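PDB 7D39: Cd1 from Flavonifractor plautii, which binds flavin mononucleotide and probably acts as an ene-reductase on flavones and flavonols, starting their breakdown by gut bacteria. Local coordinates for residues A[81-86]-A[135-140]; A[4-9]-A[75-80]; A[167-172]-A[195-200]; A[100-105]-A[157-162]. All coordinates share one frame; numbering follows the deposited sequence.

How the interactions relate
The four contacts lie in one flavodoxin-like α/β/α domain built round a parallel five-stranded sheet in the order 32-37, 2-7, 82-88, 138-144, 167-174. Interaction 1 joins strands 82-88 and 138-144. Interactions 2 and 3 each have their centre about 8 Å from that of interaction 1. Interaction 2 sets helix 70-79 on strand 2-7, interaction 3 sets helix 184-202 on strand 167-174. Interaction 4, about 13 Å from interaction 1, pairs helices 96-109 and 153-162, which follow strands 82-88 and 138-144 in the chain; its segments therefore alternate with those of interaction 1. Interaction 2 closes before interaction 1 opens, and interaction 3 comes last. Sheet and helix layers together form the scaffold that carries the FMN pocket.

Interaction 1: residues A[81-86]-A[135-140]; sequences DGIVFS and KDKVIS
Ile83 and Ile139 face each other across two parallel strands, 82-86 and 138-140, and their side chains lie on the same face of the sheet. Ile139 has CG1 anti to its backbone N (chi1 -175°), which lays that atom 3.5 Å from Ile83 O, and its CD1 reaches Ile83 CG2 at 3.9 Å. Beta-branched isoleucine suits an extended strand, and its methyls pack side by side on the face of the sheet. Three backbone hydrogen bonds join the strands: Ile83 N to Val138 O, Ser140 N to Ile83 O (2.8 Å) and Phe85 N to Ser140 O (2.9 Å). In the first, the donor tilts from the carbonyl plane and the angle at hydrogen is only 135°. On the other face Val138 CG2 sits 3.7 Å from Gly82 CA, so close that a side chain on Gly82 would crowd it. Lys137 adds the aliphatic part of its chain, with CD 3.8 Å from Ile83 CD1, while its NZ is hydrogen-bonded to Ala80 O. Beyond this the contact slackens. Asp81 OD1 and Lys135 NZ, both on partly exposed residues, stay 4.3 Å apart, too far for a salt bridge; Asp81 OD2 is instead bonded to Lys2 N and Lys135 NZ to Leu78 O. Ile197 of helix 184-202 covers the face of Val84, Val138 and Ser140, Trp166 packs on Ile139, and strand 2-7 continues the sheet beside strand 82-88.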
loop_
_atom_site.group_PDB
_atom_site.type_symbol
_atom_site.label_atom_id
_atom_site.label_comp_id
_atom_site.label_asym_id
_atom_site.label_seq_id
_atom_site.Cartn_x
_atom_site.Cartn_y
_atom_site.Cartn_z
ATOM N N ASP A 81 8.850 -13.382 4.116
ATOM C CA ASP A 81 8.613 -13.748 2.726
ATOM C C ASP A 81 7.205 -13.376 2.285
ATOM O O ASP A 81 6.975 -13.138 1.095
ATOM C CB ASP A 81 8.859 -15.246 2.524
ATOM C CG ASP A 81 10.245 -15.684 2.995
ATOM O OD1 ASP A 81 11.269 -15.235 2.416
ATOM O OD2 ASP A 81 10.317 -16.489 3.944
ATOM N N GLY A 82 6.268 -13.311 3.228
ATOM C CA GLY A 82 4.898 -12.935 2.946
ATOM C C GLY A 82 4.317 -12.273 4.178
ATOM O O GLY A 82 4.775 -12.501 5.302
ATOM N N ILE A 83 3.314 -11.425 3.949
ATOM C CA ILE A 83 2.750 -10.563 4.983
ATOM C C ILE A 83 1.234 -10.574 4.883
ATOM O O ILE A 83 0.669 -10.467 3.788
ATOM C CB ILE A 83 3.250 -9.110 4.874
ATOM C CG1 ILE A 83 4.762 -9.032 4.943
ATOM C CG2 ILE A 83 2.630 -8.241 5.938
ATOM C CD1 ILE A 83 5.263 -7.624 4.805
ATOM N N VAL A 84 0.587 -10.648 6.043
ATOM C CA VAL A 84 -0.857 -10.526 6.186
ATOM C C VAL A 84 -1.111 -9.343 7.109
ATOM O O VAL A 84 -0.625 -9.314 8.245
ATOM C CB VAL A 84 -1.488 -11.816 6.745
ATOM C CG1 VAL A 84 -2.991 -11.740 6.713
ATOM C CG2 VAL A 84 -1.042 -12.974 5.931
ATOM N N PHE A 85 -1.834 -8.361 6.630
ATOM C CA PHE A 85 -2.070 -7.124 7.298
ATOM C C PHE A 85 -3.557 -6.926 7.491
ATOM O O PHE A 85 -4.278 -6.783 6.541
ATOM C CB PHE A 85 -1.500 -6.007 6.440
ATOM C CG PHE A 85 -1.179 -4.760 7.177
ATOM C CD1 PHE A 85 -0.048 -4.059 6.884
ATOM C CD2 PHE A 85 -2.008 -4.286 8.142
ATOM C CE1 PHE A 85 0.249 -2.920 7.548
ATOM C CE2 PHE A 85 -1.720 -3.140 8.799
ATOM C CZ PHE A 85 -0.599 -2.457 8.511
ATOM N N SER A 86 -4.001 -6.914 8.724
ATOM C CA SER A 86 -5.377 -6.647 9.059
ATOM C C SER A 86 -5.611 -5.254 9.618
ATOM O O SER A 86 -5.038 -4.902 10.577
ATOM C CB SER A 86 -5.897 -7.706 10.005
ATOM O OG SER A 86 -7.267 -7.694 10.131
ATOM N N LYS A 135 14.077 -7.456 -2.851
ATOM C CA LYS A 135 13.526 -8.806 -2.857
ATOM C C LYS A 135 12.030 -8.788 -3.162
ATOM O O LYS A 135 11.277 -7.991 -2.601
ATOM C CB LYS A 135 13.775 -9.451 -1.492
ATOM C CG LYS A 135 14.265 -10.877 -1.523
ATOM C CD LYS A 135 13.774 -11.650 -0.288
ATOM C CE LYS A 135 14.098 -10.921 1.021
ATOM N NZ LYS A 135 13.453 -11.546 2.223
ATOM N N ASP A 136 11.595 -9.670 -4.057
ATOM C CA ASP A 136 10.165 -9.826 -4.295
ATOM C C ASP A 136 9.468 -10.285 -3.018
ATOM O O ASP A 136 10.069 -10.931 -2.160
ATOM C CB ASP A 136 9.919 -10.836 -5.413
ATOM C CG ASP A 136 10.139 -10.243 -6.792
ATOM O OD1 ASP A 136 9.868 -9.037 -6.982
ATOM O OD2 ASP A 136 10.576 -10.985 -7.691
ATOM N N LYS A 137 8.185 -9.943 -2.892
ATOM C CA LYS A 137 7.434 -10.235 -1.672
ATOM C C LYS A 137 5.947 -10.309 -1.997
ATOM O O LYS A 137 5.464 -9.626 -2.908
ATOM C CB LYS A 137 7.680 -9.176 -0.572
ATOM C CG LYS A 137 7.289 -9.650 0.837
ATOM C CD LYS A 137 7.547 -8.599 1.906
ATOM C CE LYS A 137 8.976 -8.072 1.864
ATOM N NZ LYS A 137 9.994 -9.162 1.967
ATOM N N VAL A 138 5.223 -11.146 -1.240
ATOM C CA VAL A 138 3.767 -11.246 -1.351
ATOM C C VAL A 138 3.131 -10.686 -0.089
ATOM O O VAL A 138 3.702 -10.767 1.005
ATOM C CB VAL A 138 3.282 -12.696 -1.589
ATOM C CG1 VAL A 138 3.693 -13.201 -2.979
ATOM C CG2 VAL A 138 3.804 -13.612 -0.504
ATOM N N ILE A 139 1.931 -10.123 -0.246
ATOM C CA ILE A 139 1.211 -9.475 0.843
ATOM C C ILE A 139 -0.282 -9.645 0.602
ATOM O O ILE A 139 -0.750 -9.619 -0.539
ATOM C CB ILE A 139 1.586 -7.980 0.973
ATOM C CG1 ILE A 139 0.903 -7.344 2.193
ATOM C CG2 ILE A 139 1.235 -7.220 -0.324
ATOM C CD1 ILE A 139 1.640 -6.130 2.766
ATOM N N SER A 140 -1.026 -9.827 1.688
ATOM C CA SER A 140 -2.476 -9.869 1.649
ATOM C C SER A 140 -3.029 -8.953 2.727
ATOM O O SER A 140 -2.398 -8.731 3.768
ATOM C CB SER A 140 -3.000 -11.289 1.835
ATOM O OG SER A 140 -2.794 -12.050 0.646
#

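Interaction 2: residues A[4-9]-A[75-80]; sequences LGISGG and DKMLDA. With FMN (flavin mononucleotide), chain B.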
loop_
_atom_site.group_PDB
_atom_site.type_symbol
_atom_site.label_atom_id
_atom_site.label_comp_id
_atom_site.label_asym_id
_atom_site.label_seq_id
_atom_site.Cartn_x
_atom_site.Cartn_y
_atom_site.Cartn_z
ATOM N N LEU A 4 4.690 -12.926 8.246
ATOM C CA LEU A 4 4.403 -11.919 9.239
ATOM C C LEU A 4 2.964 -11.447 9.198
ATOM O O LEU A 4 2.475 -11.042 8.195
ATOM C CB LEU A 4 5.354 -10.738 9.100
ATOM C CG LEU A 4 5.220 -9.537 10.029
ATOM C CD1 LEU A 4 5.617 -9.852 11.441
ATOM C CD2 LEU A 4 6.006 -8.357 9.524
ATOM N N GLY A 5 2.310 -11.523 10.334
ATOM C CA GLY A 5 1.040 -10.897 10.561
ATOM C C GLY A 5 1.069 -9.610 11.343
ATOM O O GLY A 5 1.652 -9.513 12.382
ATOM N N ILE A 6 0.401 -8.629 10.806
ATOM C CA ILE A 6 0.287 -7.319 11.388
ATOM C C ILE A 6 -1.172 -6.947 11.603
ATOM O O ILE A 6 -1.968 -7.104 10.735
ATOM C CB ILE A 6 0.961 -6.236 10.521
ATOM C CG1 ILE A 6 2.403 -6.596 10.206
ATOM C CG2 ILE A 6 0.791 -4.875 11.151
ATOM C CD1 ILE A 6 3.046 -5.737 9.160
ATOM N N SER A 7 -1.489 -6.440 12.771
ATOM C CA SER A 7 -2.840 -5.980 13.052
ATOM C C SER A 7 -2.815 -4.524 13.489
ATOM O O SER A 7 -2.032 -4.144 14.363
ATOM C CB SER A 7 -3.509 -6.834 14.121
ATOM O OG SER A 7 -4.626 -6.151 14.635
ATOM N N GLY A 8 -3.673 -3.718 12.880
ATOM C CA GLY A 8 -3.826 -2.327 13.252
ATOM C C GLY A 8 -5.020 -2.019 14.133
ATOM O O GLY A 8 -5.347 -0.838 14.310
ATOM N N GLY A 9 -5.695 -3.036 14.680
ATOM C CA GLY A 9 -6.828 -2.831 15.556
ATOM C C GLY A 9 -6.401 -2.660 17.002
ATOM O O GLY A 9 -5.218 -2.538 17.323
ATOM N N ASP A 75 12.198 -3.265 9.065
ATOM C CA ASP A 75 13.118 -4.399 9.082
ATOM C C ASP A 75 12.355 -5.709 9.198
ATOM O O ASP A 75 12.689 -6.690 8.526
ATOM C CB ASP A 75 14.127 -4.288 10.233
ATOM C CG ASP A 75 15.104 -3.144 10.065
ATOM O OD1 ASP A 75 15.678 -2.977 8.966
ATOM O OD2 ASP A 75 15.314 -2.406 11.051
ATOM N N LYS A 76 11.332 -5.749 10.053
ATOM C CA LYS A 76 10.572 -6.987 10.217
ATOM C C LYS A 76 9.857 -7.353 8.929
ATOM O O LYS A 76 9.844 -8.520 8.526
ATOM C CB LYS A 76 9.556 -6.863 11.357
ATOM C CG LYS A 76 10.117 -6.504 12.733
ATOM C CD LYS A 76 11.067 -7.555 13.281
ATOM C CE LYS A 76 10.395 -8.887 13.437
ATOM N NZ LYS A 76 11.241 -9.801 14.253
HETATM N N MSE A 77 9.250 -6.374 8.272
HETATM C CA MSE A 77 8.539 -6.665 7.046
HETATM C C MSE A 77 9.502 -7.154 5.968
HETATM O O MSE A 77 9.160 -8.033 5.190
HETATM C CB MSE A 77 7.773 -5.445 6.574
HETATM C CG MSE A 77 6.705 -5.018 7.547
HETATM SE SE MSE A 77 5.903 -3.279 7.105
HETATM C CE MSE A 77 4.476 -3.874 5.894
ATOM N N LEU A 78 10.719 -6.601 5.946
ATOM C CA LEU A 78 11.694 -6.996 4.931
ATOM C C LEU A 78 12.208 -8.409 5.159
ATOM O O LEU A 78 12.586 -9.087 4.200
ATOM C CB LEU A 78 12.866 -6.006 4.903
ATOM C CG LEU A 78 12.636 -4.615 4.290
ATOM C CD1 LEU A 78 13.808 -3.699 4.573
ATOM C CD2 LEU A 78 12.412 -4.723 2.789
ATOM N N ASP A 79 12.250 -8.866 6.409
ATOM C CA ASP A 79 12.681 -10.225 6.700
ATOM C C ASP A 79 11.619 -11.269 6.394
ATOM O O ASP A 79 11.939 -12.460 6.401
ATOM C CB ASP A 79 13.088 -10.368 8.168
ATOM C CG ASP A 79 14.488 -9.849 8.453
ATOM O OD1 ASP A 79 15.294 -9.702 7.503
ATOM O OD2 ASP A 79 14.778 -9.594 9.645
ATOM N N ALA A 80 10.379 -10.865 6.151
ATOM C CA ALA A 80 9.291 -11.805 5.902
ATOM C C ALA A 80 9.190 -12.129 4.418
ATOM O O ALA A 80 9.415 -11.273 3.561
ATOM C CB ALA A 80 7.957 -11.235 6.390
HETATM N N1 FMN B . -16.503 0.874 10.475
HETATM C C2 FMN B . -16.974 0.832 9.237
HETATM O O2 FMN B . -17.444 -0.277 8.973
HETATM N N3 FMN B . -16.934 1.910 8.407
HETATM C C4 FMN B . -16.365 3.054 8.852
HETATM O O4 FMN B . -16.259 4.094 8.228
HETATM C C4A FMN B . -15.845 3.112 10.226
HETATM N N5 FMN B . -15.291 4.187 10.733
HETATM C C5A FMN B . -14.777 4.252 11.959
HETATM C C6 FMN B . -14.188 5.398 12.465
HETATM C C7 FMN B . -13.663 5.440 13.750
HETATM C C7M FMN B . -13.038 6.700 14.290
HETATM C C8 FMN B . -13.760 4.235 14.609
HETATM C C8M FMN B . -13.218 4.272 16.011
HETATM C C9 FMN B . -14.361 3.097 14.098
HETATM C C9A FMN B . -14.858 3.061 12.811
HETATM N N10 FMN B . -15.484 1.913 12.312
HETATM C C10 FMN B . -15.946 1.926 11.018
HETATM C "C1'" FMN B . -15.526 0.724 13.155
HETATM C "C2'" FMN B . -14.180 -0.014 13.137
HETATM O "O2'" FMN B . -13.840 -0.515 11.858
HETATM C "C3'" FMN B . -14.155 -1.129 14.223
HETATM O "O3'" FMN B . -14.278 -0.588 15.509
HETATM C "C4'" FMN B . -12.910 -2.042 14.108
HETATM O "O4'" FMN B . -12.989 -2.925 13.004
HETATM C "C5'" FMN B . -12.683 -2.793 15.409
HETATM O "O5'" FMN B . -11.591 -3.645 15.357
HETATM P P FMN B . -10.695 -4.165 16.458
HETATM O O1P FMN B . -9.644 -4.863 15.881
HETATM O O2P FMN B . -10.208 -3.035 17.137
HETATM O O3P FMN B . -11.577 -5.047 17.152
#
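Beyond the point where Leu4 and Ile6 meet Met77 and Ala80, Ser7 OG is gripped by two groups. Gly9 N donates to it at 3.3 Å, nearly straight with 164° at the hydrogen, which makes an ST turn, and Asp16 OD1 is its second hydrogen-bond partner. Serine suits the end of a strand because its short hydroxyl can reach forward to the N-H two residues on. The contact between strand 4-7 and helix 75-79 is itself apolar. Leu4 has CG anti to its backbone N (chi1 179°), and its CD2 reaches the helix at Met77, 3.9 Å from the CG of that residue. Nearer the backbone, Leu4 CB touches Ala80 CB at 3.8 Å; the small alanine lets the chain leaving the helix pass close to the strand. Met77, present as selenomethionine, bends at its last torsion and sets CE 4.0 Å from Ile6 CD1, the two side chains crossing at about a right angle. Such a flexible, unbranched chain can follow the surface of Ile6 and also touch Phe105 of helix 96-109. Past the strand, Gly9 CA lies 3.5 Å from O1P of FMN, where a side chain would run into the phosphate. FMN is also hydrogen-bonded to Ser14 N and Asn15 ND2. A first strand running into a glycine- and serine-containing loop beside the FMN phosphate is characteristic of the flavodoxin-like fold.

Interaction 3: residues A[167-172]-A[195-200]; sequences KVIDNE and RNIAEA
Ile169 and Asp170 both turn CG1 or CG to the position anti to the carbonyl carbon and beside the backbone N, and both side chains leave their backbone toward helix 195-200. Neighbours in a regular strand would point to opposite faces; here the alternation is broken at Ile169, whose psi of -55° is not that of an extended chain. The setting is the flavodoxin-like α/β/α sandwich, in which strand 167-174 forms an edge of the parallel sheet and helix 184-202 runs back over it, almost antiparallel to the strand. From chi1 near -53°, Ile169 carries CG1 towards the helix, and its CD1 lies against Ala200 CB at 3.6 Å. Alanine suits this place because its small methyl allows the strand and helix to approach closely. The polar half is one strong bond: Asn196 ND2 gives its hydrogen to Asp170 OD2 at 2.8 Å, with 167° at the hydrogen. The acceptor uses its syn lone pair, lies in the plane of the amide, and the carboxylate and amide planes are nearly coplanar. This pairing satisfies one oxygen of a buried carboxylate, while Asp170 OD1 has a long, weak ion pair with Arg189. An alanine in place of Asp170 would probably leave Asn196 ND2 without this acceptor and its amide freer to turn. Ser140 OG on the adjoining strand accepts from Asp170 N. Beside the polar pair the apolar surface continues, with Ile169 CG1 4.0 Å from Ile197 CD1 and Ile169 CG2 4.1 Å from Asn196 CB.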
loop_
_atom_site.group_PDB
_atom_site.type_symbol
_atom_site.label_atom_id
_atom_site.label_comp_id
_atom_site.label_asym_id
_atom_site.label_seq_id
_atom_site.Cartn_x
_atom_site.Cartn_y
_atom_site.Cartn_z
ATOM N N LYS A 167 3.530 -8.201 -4.477
ATOM C CA LYS A 167 2.446 -8.887 -5.172
ATOM C C LYS A 167 1.304 -9.166 -4.195
ATOM O O LYS A 167 1.463 -9.926 -3.237
ATOM C CB LYS A 167 2.957 -10.172 -5.816
ATOM C CG LYS A 167 1.850 -11.031 -6.415
ATOM C CD LYS A 167 2.407 -12.307 -7.013
ATOM C CE LYS A 167 3.066 -12.067 -8.368
ATOM N NZ LYS A 167 4.356 -12.814 -8.501
ATOM N N VAL A 168 0.151 -8.548 -4.441
ATOM C CA VAL A 168 -1.024 -8.739 -3.599
ATOM C C VAL A 168 -1.641 -10.103 -3.880
ATOM O O VAL A 168 -1.886 -10.463 -5.032
ATOM C CB VAL A 168 -2.039 -7.611 -3.844
ATOM C CG1 VAL A 168 -3.293 -7.778 -2.972
ATOM C CG2 VAL A 168 -1.410 -6.266 -3.566
ATOM N N ILE A 169 -1.928 -10.864 -2.825
ATOM C CA ILE A 169 -2.574 -12.151 -3.049
ATOM C C ILE A 169 -4.069 -12.056 -2.758
ATOM O O ILE A 169 -4.901 -12.376 -3.620
ATOM C CB ILE A 169 -1.895 -13.263 -2.234
ATOM C CG1 ILE A 169 -0.390 -13.273 -2.518
ATOM C CG2 ILE A 169 -2.528 -14.624 -2.543
ATOM C CD1 ILE A 169 -0.016 -13.632 -3.960
ATOM N N ASP A 170 -4.421 -11.603 -1.562
ATOM C CA ASP A 170 -5.802 -11.313 -1.219
ATOM C C ASP A 170 -5.930 -9.873 -0.739
ATOM O O ASP A 170 -4.966 -9.283 -0.253
ATOM C CB ASP A 170 -6.325 -12.282 -0.149
ATOM C CG ASP A 170 -6.761 -13.611 -0.749
ATOM O OD1 ASP A 170 -7.743 -13.596 -1.520
ATOM O OD2 ASP A 170 -6.110 -14.645 -0.464
ATOM N N ASN A 171 -7.138 -9.302 -0.892
ATOM C CA ASN A 171 -7.415 -7.931 -0.474
ATOM C C ASN A 171 -8.907 -7.871 -0.117
ATOM O O ASN A 171 -9.758 -7.405 -0.870
ATOM C CB ASN A 171 -7.036 -6.925 -1.559
ATOM C CG ASN A 171 -7.125 -5.526 -1.079
ATOM O OD1 ASN A 171 -7.588 -5.283 0.028
ATOM N ND2 ASN A 171 -6.687 -4.579 -1.899
ATOM N N GLU A 172 -9.231 -8.355 1.077
ATOM C CA GLU A 172 -10.595 -8.711 1.450
ATOM C C GLU A 172 -11.186 -7.674 2.402
ATOM O O GLU A 172 -10.489 -7.148 3.271
ATOM C CB GLU A 172 -10.619 -10.103 2.098
ATOM C CG GLU A 172 -11.999 -10.688 2.363
ATOM C CD GLU A 172 -12.702 -11.088 1.099
ATOM O OE1 GLU A 172 -13.174 -10.192 0.355
ATOM O OE2 GLU A 172 -12.769 -12.303 0.842
ATOM N N ARG A 195 -3.733 -19.522 4.436
ATOM C CA ARG A 195 -3.237 -20.576 3.551
ATOM C C ARG A 195 -2.703 -19.978 2.249
ATOM O O ARG A 195 -1.625 -20.347 1.775
ATOM C CB ARG A 195 -4.338 -21.606 3.250
ATOM C CG ARG A 195 -4.652 -22.608 4.369
ATOM C CD ARG A 195 -5.911 -23.400 4.013
ATOM N NE ARG A 195 -6.126 -24.571 4.862
ATOM C CZ ARG A 195 -7.305 -25.175 5.031
ATOM N NH1 ARG A 195 -8.389 -24.705 4.418
ATOM N NH2 ARG A 195 -7.405 -26.242 5.821
ATOM N N ASN A 196 -3.450 -19.044 1.664
ATOM C CA ASN A 196 -3.039 -18.424 0.410
ATOM C C ASN A 196 -1.692 -17.718 0.536
ATOM O O ASN A 196 -0.766 -17.988 -0.240
ATOM C CB ASN A 196 -4.123 -17.460 -0.059
ATOM C CG ASN A 196 -5.370 -18.180 -0.472
ATOM O OD1 ASN A 196 -5.403 -19.400 -0.443
ATOM N ND2 ASN A 196 -6.401 -17.443 -0.853
ATOM N N ILE A 197 -1.551 -16.803 1.499
ATOM C CA ILE A 197 -0.283 -16.084 1.594
ATOM C C ILE A 197 0.870 -17.066 1.776
ATOM O O ILE A 197 1.968 -16.861 1.241
ATOM C CB ILE A 197 -0.331 -15.030 2.720
ATOM C CG1 ILE A 197 0.828 -14.044 2.584
ATOM C CG2 ILE A 197 -0.249 -15.674 4.072
ATOM C CD1 ILE A 197 0.845 -13.280 1.270
ATOM N N ALA A 198 0.630 -18.167 2.486
ATOM C CA ALA A 198 1.682 -19.146 2.724
ATOM C C ALA A 198 2.075 -19.864 1.439
ATOM O O ALA A 198 3.263 -20.004 1.135
ATOM C CB ALA A 198 1.236 -20.148 3.792
ATOM N N GLU A 199 1.093 -20.343 0.674
ATOM C CA GLU A 199 1.419 -20.996 -0.590
ATOM C C GLU A 199 2.156 -20.034 -1.508
ATOM O O GLU A 199 3.178 -20.388 -2.104
ATOM C CB GLU A 199 0.157 -21.513 -1.280
ATOM C CG GLU A 199 -0.694 -22.454 -0.460
ATOM C CD GLU A 199 -0.052 -23.801 -0.282
ATOM O OE1 GLU A 199 1.158 -23.848 0.019
ATOM O OE2 GLU A 199 -0.753 -24.818 -0.456
ATOM N N ALA A 200 1.648 -18.801 -1.621
ATOM C CA ALA A 200 2.248 -17.810 -2.506
ATOM C C ALA A 200 3.715 -17.603 -2.185
ATOM O O ALA A 200 4.544 -17.502 -3.088
ATOM C CB ALA A 200 1.495 -16.484 -2.390
#

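Interaction 4: residues A[100-105]-A[157-162]; sequences TITDRF and AGMLAL
Helices 100-105 and 157-162 run in nearly the same direction, their axes 9.2 Å apart and inclined by 21°, and come closest in backbone at Thr102 and Leu160, whose CA atoms are 5.1 Å apart. In the flavodoxin-like fold they are neighbours in one helical layer, Leu160 and Ala161 touching Phe141 and Ile139 of the central sheet beneath. Leu160 carries the contact. Its CG is anti to the backbone N (chi1 175°), and from there CD1 meets Ile101 and Phe105 of the other helix. Ile101 CG2 touches that methyl at 4.1 Å. Thr102 meets the root of the side chain, with OG1 3.7 Å from Leu160 CB; this hydroxyl is hydrogen-bonded to Phe98 O of its own helix, so a threonine can lie in an apolar contact with its oxygen satisfied. At the margin, Thr102 CG2 comes within 4.2 Å of CG of Met159, a selenomethionine. Phe105 offers a flat face to Leu160 and also packs on Phe70, Leu74 and Met77 of helix 70-79. An alanine in place of Phe105 would probably open a gap between the three helices and leave Leu160 CD1 without the ring it rests on. That methyl makes a CH-pi contact, standing 3.6 Å from the ring centroid and only 11° off the normal, with Phe105 CD2 its nearest ring carbon.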
loop_
_atom_site.group_PDB
_atom_site.type_symbol
_atom_site.label_atom_id
_atom_site.label_comp_id
_atom_site.label_asym_id
_atom_site.label_seq_id
_atom_site.Cartn_x
_atom_site.Cartn_y
_atom_site.Cartn_z
ATOM N N THR A 100 -0.265 6.550 7.413
ATOM C CA THR A 100 1.063 7.032 7.782
ATOM C C THR A 100 2.142 6.037 7.381
ATOM O O THR A 100 3.178 6.428 6.840
ATOM C CB THR A 100 1.112 7.308 9.279
ATOM O OG1 THR A 100 0.382 8.495 9.534
ATOM C CG2 THR A 100 2.532 7.517 9.765
ATOM N N ILE A 101 1.904 4.744 7.624
ATOM C CA ILE A 101 2.833 3.724 7.158
ATOM C C ILE A 101 3.005 3.815 5.647
ATOM O O ILE A 101 4.120 3.702 5.125
ATOM C CB ILE A 101 2.358 2.326 7.608
ATOM C CG1 ILE A 101 2.557 2.180 9.119
ATOM C CG2 ILE A 101 3.098 1.220 6.853
ATOM C CD1 ILE A 101 1.764 1.039 9.746
ATOM N N THR A 102 1.907 4.040 4.921
ATOM C CA THR A 102 2.010 4.223 3.477
ATOM C C THR A 102 2.837 5.470 3.132
ATOM O O THR A 102 3.727 5.420 2.283
ATOM C CB THR A 102 0.609 4.300 2.849
ATOM O OG1 THR A 102 -0.135 3.103 3.126
ATOM C CG2 THR A 102 0.709 4.450 1.353
ATOM N N ASP A 103 2.548 6.606 3.774
ATOM C CA ASP A 103 3.353 7.801 3.530
ATOM C C ASP A 103 4.824 7.500 3.723
ATOM O O ASP A 103 5.669 7.961 2.954
ATOM C CB ASP A 103 2.965 8.946 4.474
ATOM C CG ASP A 103 1.507 9.372 4.347
ATOM O OD1 ASP A 103 0.857 9.056 3.325
ATOM O OD2 ASP A 103 1.026 10.041 5.289
ATOM N N ARG A 104 5.153 6.728 4.750
ATOM C CA ARG A 104 6.545 6.568 5.115
ATOM C C ARG A 104 7.234 5.451 4.353
ATOM O O ARG A 104 8.459 5.338 4.440
ATOM C CB ARG A 104 6.648 6.370 6.627
ATOM C CG ARG A 104 6.366 7.707 7.280
ATOM C CD ARG A 104 6.600 7.731 8.727
ATOM N NE ARG A 104 7.993 7.536 9.093
ATOM C CZ ARG A 104 8.353 7.347 10.355
ATOM N NH1 ARG A 104 7.421 7.338 11.289
ATOM N NH2 ARG A 104 9.621 7.164 10.684
ATOM N N PHE A 105 6.487 4.638 3.605
ATOM C CA PHE A 105 7.118 3.721 2.665
ATOM C C PHE A 105 7.781 4.477 1.521
ATOM O O PHE A 105 8.774 4.005 0.964
ATOM C CB PHE A 105 6.088 2.734 2.103
ATOM C CG PHE A 105 6.093 1.384 2.778
ATOM C CD1 PHE A 105 6.178 1.276 4.162
ATOM C CD2 PHE A 105 5.995 0.219 2.027
ATOM C CE1 PHE A 105 6.177 0.019 4.778
ATOM C CE2 PHE A 105 5.999 -1.030 2.635
ATOM C CZ PHE A 105 6.081 -1.130 4.017
ATOM N N ALA A 157 -5.458 -0.149 0.897
ATOM C CA ALA A 157 -4.563 -1.279 1.099
ATOM C C ALA A 157 -3.643 -1.444 -0.101
ATOM O O ALA A 157 -2.422 -1.566 0.041
ATOM C CB ALA A 157 -5.368 -2.556 1.351
ATOM N N GLY A 158 -4.218 -1.431 -1.297
ATOM C CA GLY A 158 -3.407 -1.543 -2.490
ATOM C C GLY A 158 -2.342 -0.467 -2.584
ATOM O O GLY A 158 -1.257 -0.712 -3.102
HETATM N N MSE A 159 -2.646 0.719 -2.132
HETATM C CA MSE A 159 -1.683 1.767 -2.101
HETATM C C MSE A 159 -0.390 1.392 -1.396
HETATM O O MSE A 159 0.637 1.728 -1.897
HETATM C CB MSE A 159 -2.324 3.007 -1.536
HETATM C CG MSE A 159 -1.667 4.209 -2.146
HETATM SE SE MSE A 159 -1.913 4.460 -4.084
HETATM C CE MSE A 159 -3.778 4.695 -4.122
ATOM N N LEU A 160 -0.444 0.737 -0.254
ATOM C CA LEU A 160 0.748 0.342 0.491
ATOM C C LEU A 160 1.616 -0.610 -0.329
ATOM O O LEU A 160 2.842 -0.458 -0.380
ATOM C CB LEU A 160 0.347 -0.284 1.824
ATOM C CG LEU A 160 1.529 -0.850 2.622
ATOM C CD1 LEU A 160 2.501 0.282 2.955
ATOM C CD2 LEU A 160 1.084 -1.539 3.898
ATOM N N ALA A 161 0.991 -1.588 -0.991
ATOM C CA ALA A 161 1.729 -2.542 -1.818
ATOM C C ALA A 161 2.295 -1.890 -3.072
ATOM O O ALA A 161 3.337 -2.326 -3.578
ATOM C CB ALA A 161 0.826 -3.709 -2.221
ATOM N N LEU A 162 1.622 -0.853 -3.577
ATOM C CA LEU A 162 1.985 -0.261 -4.861
ATOM C C LEU A 162 3.393 0.312 -4.844
ATOM O O LEU A 162 4.113 0.233 -5.845
ATOM C CB LEU A 162 0.978 0.827 -5.231
ATOM C CG LEU A 162 1.247 1.623 -6.500
ATOM C CD1 LEU A 162 -0.068 2.108 -7.066
ATOM C CD2 LEU A 162 2.149 2.803 -6.195
#